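Local coordinates for activator of Hsp90 ATPase homologue 1/2-like C-terminal domain-containing protein (Enterococcus faecalis, PDB 2NN5), which is of unknown function but, as an AHA1-family protein with a helix-grip fold, may bind a ligand, and binds magnesium, at residues 36-41 against 126-131; 27-32 against 177-182. All coordinates share one frame; numbering follows the deposited sequence.

Interaction 1: 36-41 against 126-131; sequences IYFGTE and FSESLP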
ATOM      1  N   ILE A  36     -13.167  -0.153  -9.233  1.00 14.24           N
ATOM      2  CA  ILE A  36     -13.157   0.391  -7.862  1.00 13.70           C
ATOM      3  C   ILE A  36     -11.878   1.186  -7.683  1.00 13.24           C
ATOM      4  O   ILE A  36     -10.790   0.740  -8.103  1.00 14.17           O
ATOM      5  CB  ILE A  36     -13.264  -0.741  -6.848  1.00 14.76           C
ATOM      6  CG1 ILE A  36     -14.705  -1.278  -6.880  1.00 16.50           C
ATOM      7  CG2 ILE A  36     -12.953  -0.243  -5.425  1.00 15.29           C
ATOM      8  CD1 ILE A  36     -14.954  -2.488  -6.085  1.00 18.63           C
ATOM      9  N   TYR A  37     -11.992   2.389  -7.124  1.00 13.04           N
ATOM     10  CA  TYR A  37     -10.840   3.206  -6.740  1.00 12.68           C
ATOM     11  C   TYR A  37     -10.779   3.290  -5.222  1.00 12.25           C
ATOM     12  O   TYR A  37     -11.801   3.541  -4.559  1.00 15.07           O
ATOM     13  CB  TYR A  37     -10.947   4.612  -7.336  1.00 13.53           C
ATOM     14  CG  TYR A  37     -10.949   4.596  -8.867  1.00 14.61           C
ATOM     15  CD1 TYR A  37     -12.148   4.446  -9.595  1.00 16.46           C
ATOM     16  CD2 TYR A  37      -9.738   4.668  -9.584  1.00 16.70           C
ATOM     17  CE1 TYR A  37     -12.138   4.396 -10.992  1.00 16.90           C
ATOM     18  CE2 TYR A  37      -9.712   4.627 -10.968  1.00 16.58           C
ATOM     19  CZ  TYR A  37     -10.917   4.481 -11.670  1.00 16.88           C
ATOM     20  OH  TYR A  37     -10.848   4.474 -13.043  1.00 20.67           O
ATOM     21  N   PHE A  38      -9.592   3.099  -4.677  1.00 12.00           N
ATOM     22  CA  PHE A  38      -9.405   3.111  -3.236  1.00 11.26           C
ATOM     23  C   PHE A  38      -8.297   4.107  -2.921  1.00 11.33           C
ATOM     24  O   PHE A  38      -7.283   4.167  -3.644  1.00 12.06           O
ATOM     25  CB  PHE A  38      -8.969   1.700  -2.801  1.00 11.25           C
ATOM     26  CG  PHE A  38      -8.424   1.633  -1.357  1.00 11.43           C
ATOM     27  CD1 PHE A  38      -9.243   1.960  -0.263  1.00 12.70           C
ATOM     28  CD2 PHE A  38      -7.131   1.192  -1.112  1.00 13.05           C
ATOM     29  CE1 PHE A  38      -8.768   1.868   1.044  1.00 12.29           C
ATOM     30  CE2 PHE A  38      -6.609   1.111   0.231  1.00 13.53           C
ATOM     31  CZ  PHE A  38      -7.438   1.448   1.285  1.00 12.05           C
ATOM     32  N   GLY A  39      -8.475   4.861  -1.848  1.00 11.87           N
ATOM     33  CA  GLY A  39      -7.442   5.796  -1.373  1.00 11.69           C
ATOM     34  C   GLY A  39      -7.343   5.668   0.127  1.00 11.89           C
ATOM     35  O   GLY A  39      -8.340   5.397   0.830  1.00 13.14           O
ATOM     36  N   THR A  40      -6.118   5.816   0.615  1.00 10.46           N
ATOM     37  CA  THR A  40      -5.947   5.952   2.072  1.00 10.50           C
ATOM     38  C   THR A  40      -4.683   6.766   2.342  1.00 10.90           C
ATOM     39  O   THR A  40      -3.997   7.160   1.415  1.00 12.67           O
ATOM     40  CB  THR A  40      -5.888   4.583   2.725  1.00 11.57           C
ATOM     41  OG1 THR A  40      -5.933   4.715   4.145  1.00 11.17           O
ATOM     42  CG2 THR A  40      -4.643   3.809   2.328  1.00 12.96           C
ATOM     43  N   GLU A  41      -4.448   7.047   3.608  1.00 11.20           N
ATOM     44  CA  GLU A  41      -3.296   7.867   3.977  1.00 13.38           C
ATOM     45  C   GLU A  41      -2.609   7.280   5.179  1.00 12.33           C
ATOM     46  O   GLU A  41      -3.278   6.745   6.073  1.00 11.81           O
ATOM     47  CB  GLU A  41      -3.782   9.298   4.379  1.00 15.78           C
ATOM     48  CG  GLU A  41      -4.641   9.970   3.396  1.00 19.86           C
ATOM     49  CD  GLU A  41      -5.053  11.367   3.840  1.00 21.59           C
ATOM     50  OE1 GLU A  41      -4.904  11.735   5.060  1.00 24.50           O
ATOM     51  OE2 GLU A  41      -5.548  12.105   2.946  1.00 30.52           O
ATOM     52  N   PHE A 126      -1.839   6.852  -0.493  1.00 11.33           N
ATOM     53  CA  PHE A 126      -1.861   5.635  -1.323  1.00 10.90           C
ATOM     54  C   PHE A 126      -3.167   5.625  -2.103  1.00 11.36           C
ATOM     55  O   PHE A 126      -4.241   5.861  -1.521  1.00 12.62           O
ATOM     56  CB  PHE A 126      -1.768   4.379  -0.436  1.00 11.02           C
ATOM     57  CG  PHE A 126      -1.904   3.070  -1.193  1.00 10.48           C
ATOM     58  CD1 PHE A 126      -0.779   2.468  -1.766  1.00 10.62           C
ATOM     59  CD2 PHE A 126      -3.155   2.438  -1.298  1.00 10.63           C
ATOM     60  CE1 PHE A 126      -0.902   1.252  -2.411  1.00 11.04           C
ATOM     61  CE2 PHE A 126      -3.272   1.230  -1.964  1.00 10.72           C
ATOM     62  CZ  PHE A 126      -2.133   0.637  -2.537  1.00 11.25           C
ATOM     63  N   SER A 127      -3.100   5.352  -3.407  1.00  9.92           N
ATOM     64  CA  SER A 127      -4.351   5.178  -4.144  1.00 11.33           C
ATOM     65  C   SER A 127      -4.227   4.028  -5.137  1.00 10.50           C
ATOM     66  O   SER A 127      -3.085   3.597  -5.465  1.00 10.63           O
ATOM     67  CB  SER A 127      -4.741   6.466  -4.825  1.00 13.57           C
ATOM     68  OG  SER A 127      -3.720   6.945  -5.676  1.00 14.71           O
ATOM     69  N   GLU A 128      -5.373   3.422  -5.479  1.00 10.27           N
ATOM     70  CA  GLU A 128      -5.315   2.187  -6.257  1.00 10.10           C
ATOM     71  C   GLU A 128      -6.526   2.087  -7.169  1.00  9.86           C
ATOM     72  O   GLU A 128      -7.641   2.481  -6.780  1.00 10.60           O
ATOM     73  CB  GLU A 128      -5.294   0.991  -5.294  1.00  9.63           C
ATOM     74  CG  GLU A 128      -5.224  -0.389  -5.975  1.00 11.23           C
ATOM     75  CD  GLU A 128      -5.230  -1.569  -5.019  1.00 11.82           C
ATOM     76  OE1 GLU A 128      -5.560  -1.412  -3.818  1.00 13.30           O
ATOM     77  OE2 GLU A 128      -4.956  -2.693  -5.523  1.00 13.41           O
ATOM     78  N   SER A 129      -6.300   1.541  -8.371  1.00 10.89           N
ATOM     79  CA  SER A 129      -7.383   1.243  -9.347  0.70 11.75           C
ATOM     80  C   SER A 129      -7.516  -0.264  -9.394  1.00 12.00           C
ATOM     81  O   SER A 129      -6.508  -0.958  -9.651  1.00 13.23           O
ATOM     82  CB  SER A 129      -7.039   1.778 -10.743  0.70 13.09           C
ATOM     83  OG  SER A 129      -8.035   1.412 -11.705  0.70 13.52           O
ATOM     84  N   LEU A 130      -8.732  -0.761  -9.187  1.00 11.61           N
ATOM     85  CA  LEU A 130      -9.031  -2.201  -9.207  1.00 12.44           C
ATOM     86  C   LEU A 130     -10.162  -2.505 -10.180  1.00 14.61           C
ATOM     87  O   LEU A 130     -11.344  -2.426  -9.840  1.00 13.62           O
ATOM     88  CB  LEU A 130      -9.403  -2.724  -7.788  1.00 11.58           C
ATOM     89  CG  LEU A 130      -8.418  -2.370  -6.662  1.00 12.48           C
ATOM     90  CD1 LEU A 130      -8.735  -1.007  -5.989  1.00 14.10           C
ATOM     91  CD2 LEU A 130      -8.451  -3.483  -5.629  1.00 13.46           C
ATOM     92  N   PRO A 131      -9.784  -2.794 -11.417  1.00 13.44           N
ATOM     93  CA  PRO A 131     -10.812  -3.127 -12.411  1.00 15.16           C
ATOM     94  C   PRO A 131     -11.515  -4.419 -12.055  1.00 17.37           C
ATOM     95  O   PRO A 131     -11.040  -5.196 -11.197  1.00 16.84           O
ATOM     96  CB  PRO A 131     -10.005  -3.267 -13.706  1.00 16.41           C
ATOM     97  CG  PRO A 131      -8.747  -2.477 -13.474  1.00 15.63           C
ATOM     98  CD  PRO A 131      -8.426  -2.763 -12.025  1.00 14.98           C
TER
HETATM   99  O   HOH W   1      -8.635   3.102 -13.842  1.00 20.88           O

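Interaction 2: 27-32 against 177-182; sequences DTFRLE and EKLTNL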
ATOM      1  N   ASP A  27      -9.699   6.222   4.816  1.00 14.73           N
ATOM      2  CA  ASP A  27     -10.024   5.384   3.645  1.00 13.95           C
ATOM      3  C   ASP A  27     -11.135   6.021   2.827  1.00 12.99           C
ATOM      4  O   ASP A  27     -12.151   6.494   3.392  1.00 15.40           O
ATOM      5  CB  ASP A  27     -10.514   3.998   4.042  1.00 13.15           C
ATOM      6  CG  ASP A  27      -9.423   3.114   4.663  1.00 12.62           C
ATOM      7  OD1 ASP A  27      -8.217   3.464   4.667  1.00 13.37           O
ATOM      8  OD2 ASP A  27      -9.760   1.981   5.076  1.00 13.99           O
ATOM      9  N   THR A  28     -10.978   5.956   1.491  1.00 12.14           N
ATOM     10  CA  THR A  28     -11.954   6.496   0.580  0.60 12.95           C
ATOM     11  C   THR A  28     -12.181   5.472  -0.561  1.00 12.43           C
ATOM     12  O   THR A  28     -11.240   4.769  -0.950  1.00 12.25           O
ATOM     13  CB  THR A  28     -11.256   7.754   0.159  0.60 13.11           C
ATOM     14  OG1 THR A  28     -11.317   8.789   1.135  0.60 17.04           O
ATOM     15  CG2 THR A  28     -11.005   7.992  -1.289  0.60 17.80           C
ATOM     16  N   PHE A  29     -13.396   5.427  -1.095  1.00 13.08           N
ATOM     17  CA  PHE A  29     -13.770   4.483  -2.146  1.00 13.81           C
ATOM     18  C   PHE A  29     -14.632   5.168  -3.188  1.00 15.15           C
ATOM     19  O   PHE A  29     -15.468   6.022  -2.850  1.00 15.69           O
ATOM     20  CB  PHE A  29     -14.560   3.311  -1.565  1.00 15.02           C
ATOM     21  CG  PHE A  29     -13.891   2.674  -0.393  1.00 13.81           C
ATOM     22  CD1 PHE A  29     -14.043   3.205   0.880  1.00 15.25           C
ATOM     23  CD2 PHE A  29     -13.093   1.568  -0.552  1.00 14.68           C
ATOM     24  CE1 PHE A  29     -13.438   2.668   1.977  1.00 15.77           C
ATOM     25  CE2 PHE A  29     -12.434   1.031   0.605  1.00 15.90           C
ATOM     26  CZ  PHE A  29     -12.652   1.593   1.834  1.00 14.83           C
ATOM     27  N   ARG A  30     -14.452   4.755  -4.428  1.00 14.63           N
ATOM     28  CA  ARG A  30     -15.368   5.148  -5.488  0.60 16.25           C
ATOM     29  C   ARG A  30     -15.507   4.031  -6.498  1.00 15.94           C
ATOM     30  O   ARG A  30     -14.614   3.203  -6.666  1.00 16.37           O
ATOM     31  CB  ARG A  30     -14.865   6.410  -6.172  0.60 16.96           C
ATOM     32  CG  ARG A  30     -15.966   7.224  -6.843  0.60 20.60           C
ATOM     33  CD  ARG A  30     -15.401   8.226  -7.838  0.60 30.57           C
ATOM     34  NE  ARG A  30     -14.690   9.330  -7.188  0.60 30.43           N
ATOM     35  CZ  ARG A  30     -14.439  10.507  -7.761  0.60 43.03           C
ATOM     36  NH1 ARG A  30     -14.849  10.758  -8.998  0.60 32.95           N
ATOM     37  NH2 ARG A  30     -13.780  11.440  -7.087  0.60 34.71           N
ATOM     38  N   LEU A  31     -16.684   3.993  -7.132  1.00 16.07           N
ATOM     39  CA  LEU A  31     -16.968   3.006  -8.192  1.00 17.19           C
ATOM     40  C   LEU A  31     -17.298   3.788  -9.448  1.00 18.41           C
ATOM     41  O   LEU A  31     -18.184   4.648  -9.419  1.00 19.17           O
ATOM     42  CB  LEU A  31     -18.142   2.085  -7.790  1.00 17.28           C
ATOM     43  CG  LEU A  31     -18.641   1.075  -8.839  1.00 18.29           C
ATOM     44  CD1 LEU A  31     -17.599  -0.002  -9.100  1.00 20.14           C
ATOM     45  CD2 LEU A  31     -19.954   0.408  -8.308  1.00 17.90           C
ATOM     46  N   GLU A  32     -16.560   3.508 -10.522  1.00 18.77           N
ATOM     47  CA  GLU A  32     -16.842   4.128 -11.843  1.00 20.47           C
ATOM     48  C   GLU A  32     -16.764   3.032 -12.878  1.00 21.00           C
ATOM     49  O   GLU A  32     -15.735   2.414 -13.031  1.00 20.08           O
ATOM     50  CB  GLU A  32     -15.848   5.265 -12.208  1.00 21.56           C
ATOM     51  CG  GLU A  32     -15.746   6.445 -11.235  1.00 23.14           C
ATOM     52  CD  GLU A  32     -14.821   7.584 -11.772  1.00 25.64           C
ATOM     53  OE1 GLU A  32     -13.849   7.334 -12.549  1.00 29.25           O
ATOM     54  OE2 GLU A  32     -15.076   8.760 -11.430  1.00 33.53           O
ATOM     55  N   GLU A 177     -17.740  -5.005   3.225  1.00 11.41           N
ATOM     56  CA  GLU A 177     -18.937  -4.172   3.453  1.00 13.20           C
ATOM     57  C   GLU A 177     -18.761  -2.790   2.791  1.00 12.02           C
ATOM     58  O   GLU A 177     -19.722  -2.213   2.232  1.00 13.65           O
ATOM     59  CB  GLU A 177     -19.198  -3.998   4.964  1.00 15.32           C
ATOM     60  CG  GLU A 177     -19.584  -5.267   5.639  1.00 18.32           C
ATOM     61  CD  GLU A 177     -19.498  -5.152   7.170  1.00 31.30           C
ATOM     62  OE1 GLU A 177     -18.833  -4.205   7.732  1.00 31.17           O
ATOM     63  OE2 GLU A 177     -20.102  -6.026   7.812  1.00 30.59           O
ATOM     64  N   LYS A 178     -17.532  -2.246   2.834  1.00 12.04           N
ATOM     65  CA  LYS A 178     -17.301  -0.940   2.171  1.00 10.98           C
ATOM     66  C   LYS A 178     -17.586  -1.067   0.662  1.00 11.80           C
ATOM     67  O   LYS A 178     -18.203  -0.180   0.087  1.00 13.03           O
ATOM     68  CB  LYS A 178     -15.844  -0.473   2.374  1.00 10.92           C
ATOM     69  CG  LYS A 178     -15.593   0.048   3.778  1.00 12.88           C
ATOM     70  CD  LYS A 178     -16.232   1.466   3.949  1.00 12.91           C
ATOM     71  CE  LYS A 178     -15.749   2.088   5.253  1.00 15.92           C
ATOM     72  NZ  LYS A 178     -16.248   3.496   5.414  1.00 16.67           N
ATOM     73  N   LEU A 179     -17.080  -2.135   0.025  1.00 11.53           N
ATOM     74  CA  LEU A 179     -17.250  -2.255  -1.432  1.00 12.26           C
ATOM     75  C   LEU A 179     -18.700  -2.587  -1.815  1.00 12.78           C
ATOM     76  O   LEU A 179     -19.210  -2.127  -2.834  1.00 14.33           O
ATOM     77  CB  LEU A 179     -16.278  -3.300  -1.997  1.00 11.49           C
ATOM     78  CG  LEU A 179     -14.791  -3.061  -1.832  1.00 14.67           C
ATOM     79  CD1 LEU A 179     -13.963  -3.899  -2.806  1.00 15.15           C
ATOM     80  CD2 LEU A 179     -14.479  -1.599  -1.980  1.00 15.38           C
ATOM     81  N   THR A 180     -19.333  -3.405  -1.002  1.00 13.74           N
ATOM     82  CA  THR A 180     -20.681  -3.804  -1.259  0.50 15.83           C
ATOM     83  C   THR A 180     -21.585  -2.547  -1.224  1.00 15.51           C
ATOM     84  O   THR A 180     -22.555  -2.404  -1.991  1.00 16.22           O
ATOM     85  CB  THR A 180     -20.933  -4.873  -0.199  0.50 17.07           C
ATOM     86  OG1 THR A 180     -20.689  -6.169  -0.767  0.50 19.23           O
ATOM     87  CG2 THR A 180     -22.245  -4.768   0.454  0.50 20.40           C
ATOM     88  N   ASN A 181     -21.256  -1.627  -0.328  1.00 14.91           N
ATOM     89  CA  ASN A 181     -22.032  -0.409  -0.242  1.00 16.15           C
ATOM     90  C   ASN A 181     -21.951   0.452  -1.499  1.00 14.82           C
ATOM     91  O   ASN A 181     -22.858   1.268  -1.777  1.00 17.20           O
ATOM     92  CB  ASN A 181     -21.609   0.375   0.987  1.00 17.62           C
ATOM     93  CG  ASN A 181     -22.705   1.274   1.479  1.00 22.17           C
ATOM     94  OD1 ASN A 181     -22.647   2.454   1.260  1.00 24.99           O
ATOM     95  ND2 ASN A 181     -23.733   0.706   2.100  1.00 25.19           N
ATOM     96  N   LEU A 182     -20.890   0.279  -2.305  1.00 15.37           N
ATOM     97  CA  LEU A 182     -20.740   1.060  -3.559  1.00 15.37           C
ATOM     98  C   LEU A 182     -21.685   0.596  -4.649  1.00 16.04           C
ATOM     99  O   LEU A 182     -21.936   1.320  -5.620  1.00 17.62           O
ATOM    100  CB  LEU A 182     -19.319   0.890  -4.130  1.00 15.99           C
ATOM    101  CG  LEU A 182     -18.203   1.516  -3.297  1.00 14.96           C
ATOM    102  CD1 LEU A 182     -16.863   1.139  -3.939  1.00 15.78           C
ATOM    103  CD2 LEU A 182     -18.324   3.026  -3.314  1.00 17.16           C
TER
HETATM  104  O   HOH W   2     -15.036   5.499   3.617  1.00 28.00           O

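Interaction 1: 36-41 against 126-131
Phe-38 and Phe-126 meet edge on: Phe-38 CD2 lies 4.0 Å from Phe-126 CE2, each atom near the plane of the other ring, while the two side chains run roughly at right angles. Both residues belong to hydrogen-bonded pairs and project from the face that also carries Ile-36 and Thr-40; with CG opposite the backbone N (chi1 167° in Phe-38, much the same in Phe-126), each ring is swung to bring those two atoms together. The extended Glu-128 chain brings OE1 into the plane of the Phe-126 ring at its edge, with the carboxylate turned 64° from the Phe-38 ring. Farther along, Leu-130 CD1 touches both neighbours, 4.2 Å from Phe-38 CB and 4.3 Å from Ile-36 CG2. These residues line the concave side of the antiparallel sheet of a helix-grip (SRPBCC) fold, where helix 138-157 covers them: Phe-38 touches Ile-142, and the Phe-126 ring meets Trp-145. The strands run at 168° to each other, held by six backbone hydrogen bonds in the pairs Ile-36/Leu-130, Phe-38/Glu-128 and Thr-40/Phe-126. Between them, the non-hydrogen-bonded pair Gly-39/Ser-127 closes to 4.2 Å between CA atoms. On the reverse face, in one of two conformers of Ser-129, a water joins two hydroxyls, 2.7 Å from Tyr-37 OH and 2.8 Å from Ser-129 OG.

Interaction 2: 27-32 against 177-182
Lys-178 sets its CB over one face of the Phe-29 ring, offset toward the rim. This CB stands 4.0 Å from the ring centroid and 17° off the normal, a CH-pi contact. A bend at chi2 (-75°) then carries the rest of the chain past the rim, where CD comes within 3.6 Å of Phe-29 CE1. Leu-179 CD2 reaches the other end of the ring, 3.7 Å from Phe-29 CD2, with the two side chains crossing at about a right angle. Leu-182 packs one turn further along the helix, its CD1 4.0 Å from Phe-29 CB and its CB 4.0 Å from Leu-31 CB. No direct hydrogen bond joins the segments; instead a water at the edge of the Phe-29 ring accepts from Lys-178 NZ (3.0 Å) and donates to the carbonyl O of Asp-27 (3.1 Å). Farther out, Asp-27 OD2 is hydrogen-bonded to Tyr-175, a second polar tie between the residue preceding the strand and the helix. The axes of 28-32 and 177-182 approach to 8.6 Å, crossing at -37°. Helix 168-182 packs over edge strand 28-32 on the sheet face that helix 138-157 also covers, and Leu-179 reaches Ile-36 of strand 35-44 and Arg-138, His-139 and Ile-142 of helix 138-157.

Interactions 1 and 2 join at the edge of one sheet, their centres about 10 Å apart. Strand 35-44 lies between strands 28-32 and 121-130, so 36-41 has a partner on either side. Phe-38 CD1 comes within 3.4 Å of Phe-29 CE2, continuing the aromatic packing from Phe-126 toward helix 168-182. Two probable hydrogen bonds add polar links: Thr-28 N to Gly-39 O at 2.8 Å, and Thr-40 OG1 with Asp-27 OD1 at 2.7 Å. Both contacts lie away from the magnesium-binding residue Glu-164. The side chains of Ile-36 and Leu-179 each have a 1,2-ethanediol about 4 Å away, probably from the crystallisation liquor.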